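Local coordinates for molinate hydrolase (Gulosibacter molinativorax, PDB 4UB9), which is named for hydrolysing the thiocarbamate pesticide molinate and probably acts, as its metal-dependent amidohydrolase relatives do, on a carbon-nitrogen bond other than a peptide bond, at residues Q85-L90 against V449-P454. Residues are numbered along the deposited sequence; the frame is centred on the assembly and turned at random.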
ATOM      1  N   GLN A  85      -0.007 -49.034  34.662  1.00 53.89           N
ATOM      2  CA  GLN A  85      -0.224 -48.921  36.091  1.00 58.02           C
ATOM      3  C   GLN A  85       0.098 -47.513  36.522  1.00 53.19           C
ATOM      4  O   GLN A  85       1.138 -46.989  36.193  1.00 55.43           O
ATOM      5  CB  GLN A  85       0.718 -49.871  36.828  1.00 69.32           C
ATOM      6  CG  GLN A  85       0.056 -50.910  37.721  1.00 79.31           C
ATOM      7  CD  GLN A  85       0.680 -51.000  39.110  1.00 82.99           C
ATOM      8  OE1 GLN A  85       1.894 -50.922  39.280  1.00 91.89           O
ATOM      9  NE2 GLN A  85      -0.159 -51.168  40.112  1.00 80.55           N
ATOM     10  N   GLY A  86      -0.799 -46.916  37.289  1.00 49.93           N
ATOM     11  CA  GLY A  86      -0.641 -45.549  37.737  1.00 47.87           C
ATOM     12  C   GLY A  86      -0.883 -44.504  36.673  1.00 47.92           C
ATOM     13  O   GLY A  86      -0.559 -43.354  36.833  1.00 44.90           O
ATOM     14  N   LYS A  87      -1.483 -44.924  35.585  1.00 49.82           N
ATOM     15  CA  LYS A  87      -1.617 -44.090  34.416  1.00 52.47           C
ATOM     16  C   LYS A  87      -3.041 -44.043  33.886  1.00 57.73           C
ATOM     17  O   LYS A  87      -3.903 -44.801  34.280  1.00 60.20           O
ATOM     18  CB  LYS A  87      -0.646 -44.538  33.335  1.00 53.19           C
ATOM     19  CG  LYS A  87       0.790 -44.209  33.682  1.00 57.90           C
ATOM     20  CD  LYS A  87       1.779 -44.706  32.652  1.00 59.03           C
ATOM     21  CE  LYS A  87       3.196 -44.518  33.153  1.00 61.19           C
ATOM     22  NZ  LYS A  87       4.090 -43.942  32.129  1.00 60.45           N
ATOM     23  N   TRP A  88      -3.290 -43.084  33.026  1.00 56.05           N
ATOM     24  CA  TRP A  88      -4.598 -42.889  32.452  1.00 48.30           C
ATOM     25  C   TRP A  88      -4.621 -43.266  30.981  1.00 42.42           C
ATOM     26  O   TRP A  88      -3.746 -42.942  30.226  1.00 41.38           O
ATOM     27  CB  TRP A  88      -5.069 -41.472  32.686  1.00 45.97           C
ATOM     28  CG  TRP A  88      -5.471 -41.234  34.097  1.00 47.81           C
ATOM     29  CD1 TRP A  88      -6.746 -41.161  34.584  1.00 48.81           C
ATOM     30  CD2 TRP A  88      -4.604 -41.026  35.211  1.00 46.47           C
ATOM     31  NE1 TRP A  88      -6.725 -40.922  35.942  1.00 46.23           N
ATOM     32  CE2 TRP A  88      -5.421 -40.824  36.347  1.00 47.88           C
ATOM     33  CE3 TRP A  88      -3.219 -40.976  35.359  1.00 46.27           C
ATOM     34  CZ2 TRP A  88      -4.896 -40.598  37.617  1.00 45.76           C
ATOM     35  CZ3 TRP A  88      -2.691 -40.745  36.623  1.00 50.84           C
ATOM     36  CH2 TRP A  88      -3.536 -40.561  37.741  1.00 53.37           C
ATOM     37  N   ILE A  89      -5.660 -43.991  30.622  1.00 41.13           N
ATOM     38  CA  ILE A  89      -5.870 -44.469  29.274  1.00 39.33           C
ATOM     39  C   ILE A  89      -7.047 -43.725  28.621  1.00 37.94           C
ATOM     40  O   ILE A  89      -8.191 -43.832  29.077  1.00 38.60           O
ATOM     41  CB  ILE A  89      -6.197 -45.962  29.238  1.00 37.24           C
ATOM     42  CG1 ILE A  89      -5.068 -46.760  29.886  1.00 37.26           C
ATOM     43  CG2 ILE A  89      -6.389 -46.409  27.791  1.00 39.66           C
ATOM     44  CD1 ILE A  89      -5.416 -48.219  30.151  1.00 34.30           C
ATOM     45  N   LEU A  90      -6.745 -43.008  27.540  1.00 37.42           N
ATOM     46  CA  LEU A  90      -7.741 -42.230  26.769  1.00 35.03           C
ATOM     47  C   LEU A  90      -7.836 -42.722  25.337  1.00 36.58           C
ATOM     48  O   LEU A  90      -6.919 -43.428  24.858  1.00 34.44           O
ATOM     49  CB  LEU A  90      -7.404 -40.765  26.759  1.00 35.14           C
ATOM     50  CG  LEU A  90      -7.773 -39.953  28.000  1.00 37.82           C
ATOM     51  CD1 LEU A  90      -6.936 -40.361  29.222  1.00 38.44           C
ATOM     52  CD2 LEU A  90      -7.593 -38.471  27.732  1.00 36.14           C
ATOM     53  N   VAL A 449      -1.890 -42.783  26.292  1.00 36.11           N
ATOM     54  CA  VAL A 449      -1.672 -43.029  27.702  1.00 34.27           C
ATOM     55  C   VAL A 449      -0.994 -41.828  28.300  1.00 34.46           C
ATOM     56  O   VAL A 449       0.057 -41.408  27.812  1.00 34.65           O
ATOM     57  CB  VAL A 449      -0.789 -44.275  27.916  1.00 39.33           C
ATOM     58  CG1 VAL A 449      -0.554 -44.514  29.399  1.00 39.46           C
ATOM     59  CG2 VAL A 449      -1.425 -45.509  27.282  1.00 38.14           C
ATOM     60  N   LEU A 450      -1.591 -41.285  29.359  1.00 35.60           N
ATOM     61  CA  LEU A 450      -1.045 -40.154  30.094  1.00 33.66           C
ATOM     62  C   LEU A 450      -0.529 -40.555  31.470  1.00 41.46           C
ATOM     63  O   LEU A 450      -1.050 -41.460  32.103  1.00 38.82           O
ATOM     64  CB  LEU A 450      -2.109 -39.105  30.316  1.00 37.02           C
ATOM     65  CG  LEU A 450      -2.944 -38.672  29.124  1.00 35.38           C
ATOM     66  CD1 LEU A 450      -4.000 -37.688  29.584  1.00 36.89           C
ATOM     67  CD2 LEU A 450      -2.063 -38.022  28.084  1.00 38.63           C
ATOM     68  N   ASP A 451       0.459 -39.812  31.951  1.00 44.35           N
ATOM     69  CA  ASP A 451       1.075 -40.070  33.267  1.00 48.12           C
ATOM     70  C   ASP A 451       0.379 -39.407  34.412  1.00 47.67           C
ATOM     71  O   ASP A 451       0.581 -39.772  35.545  1.00 48.62           O
ATOM     72  CB  ASP A 451       2.499 -39.537  33.299  1.00 49.91           C
ATOM     73  CG  ASP A 451       3.431 -40.380  32.510  1.00 52.38           C
ATOM     74  OD1 ASP A 451       3.039 -41.502  32.150  1.00 52.71           O
ATOM     75  OD2 ASP A 451       4.538 -39.905  32.198  1.00 65.04           O
ATOM     76  N   GLN A 452      -0.383 -38.373  34.120  1.00 48.99           N
ATOM     77  CA  GLN A 452      -1.121 -37.700  35.152  1.00 45.61           C
ATOM     78  C   GLN A 452      -2.559 -37.519  34.784  1.00 48.19           C
ATOM     79  O   GLN A 452      -2.950 -37.763  33.646  1.00 46.40           O
ATOM     80  CB  GLN A 452      -0.471 -36.397  35.492  1.00 48.78           C
ATOM     81  CG  GLN A 452       0.824 -36.642  36.230  1.00 54.23           C
ATOM     82  CD  GLN A 452       1.586 -35.361  36.398  1.00 56.91           C
ATOM     83  OE1 GLN A 452       1.182 -34.469  37.145  1.00 54.82           O
ATOM     84  NE2 GLN A 452       2.718 -35.270  35.734  1.00 66.20           N
ATOM     85  N   ASP A 453      -3.352 -37.117  35.779  1.00 47.03           N
ATOM     86  CA  ASP A 453      -4.799 -37.141  35.713  1.00 41.64           C
ATOM     87  C   ASP A 453      -5.368 -35.888  35.042  1.00 39.91           C
ATOM     88  O   ASP A 453      -5.385 -34.794  35.625  1.00 39.15           O
ATOM     89  CB  ASP A 453      -5.390 -37.271  37.116  1.00 48.49           C
ATOM     90  CG  ASP A 453      -6.913 -37.476  37.110  1.00 56.70           C
ATOM     91  OD1 ASP A 453      -7.513 -37.781  36.054  1.00 58.56           O
ATOM     92  OD2 ASP A 453      -7.510 -37.358  38.185  1.00 58.87           O
ATOM     93  N   PRO A 454      -5.905 -36.054  33.836  1.00 36.88           N
ATOM     94  CA  PRO A 454      -6.469 -34.919  33.109  1.00 38.88           C
ATOM     95  C   PRO A 454      -7.734 -34.351  33.731  1.00 38.23           C
ATOM     96  O   PRO A 454      -8.020 -33.178  33.551  1.00 40.13           O
ATOM     97  CB  PRO A 454      -6.764 -35.497  31.742  1.00 39.13           C
ATOM     98  CG  PRO A 454      -6.886 -36.976  31.928  1.00 40.25           C
ATOM     99  CD  PRO A 454      -6.033 -37.324  33.097  1.00 39.84           C
TER
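Trp88 and Leu450 form an antiparallel hydrogen-bonded pair: Trp88 N reaches Leu450 O at 2.9 Å, nearly straight at 173°, and Leu450 N returns to Trp88 O, both bonds lying in their carbonyl planes. A CA-H...O contact from Val449 CA adds to the load on Trp88 O.

Beyond this pair the chain 452-454 runs across one face of the Trp88 indole, while Asp451 O lies near the ring's edge. Asp453 CB sits 3.8 Å from the centroid of the six-membered ring of Trp88, 28° off its normal, and Pro454 CD stands over the five-membered ring, so two CH-pi contacts share that face. The Asp453 carboxylate is turned almost parallel to the indole, 7° between planes; its OD1 approaches Trp88 NE1 to 3.2 Å at an angle too poor for a hydrogen bond, and accepts from Leu455 N instead. An alanine in place of Trp88 would probably leave Asp453 CB and Pro454 CD without their aromatic support and loosen the chain leaving the strand. Leu90 CD1 meets Leu450 CD1 at 4.0 Å, crossing at about a right angle.

Lys87 runs alongside Asp451, bent at its last torsion, and its NZ forms a 2.7 Å salt bridge with Asp451 OD1, whose position is less certain; Ser465 OG also bonds NZ. In the second shell, Thr463 OG1 accepts from Gln452 N and Asn460 ND2 donates to Asp453 O, two further hydrogen bonds that hold the chain after the strand.

Strand 88-95 pairs in parallel with 41-43 and 138-143 and antiparallel with 447-450, from far later in the chain, in a branched mixed sheet; away from the zinc site, this pairing is consistent with the small beta-rich part accompanying the TIM barrel in amidohydrolases.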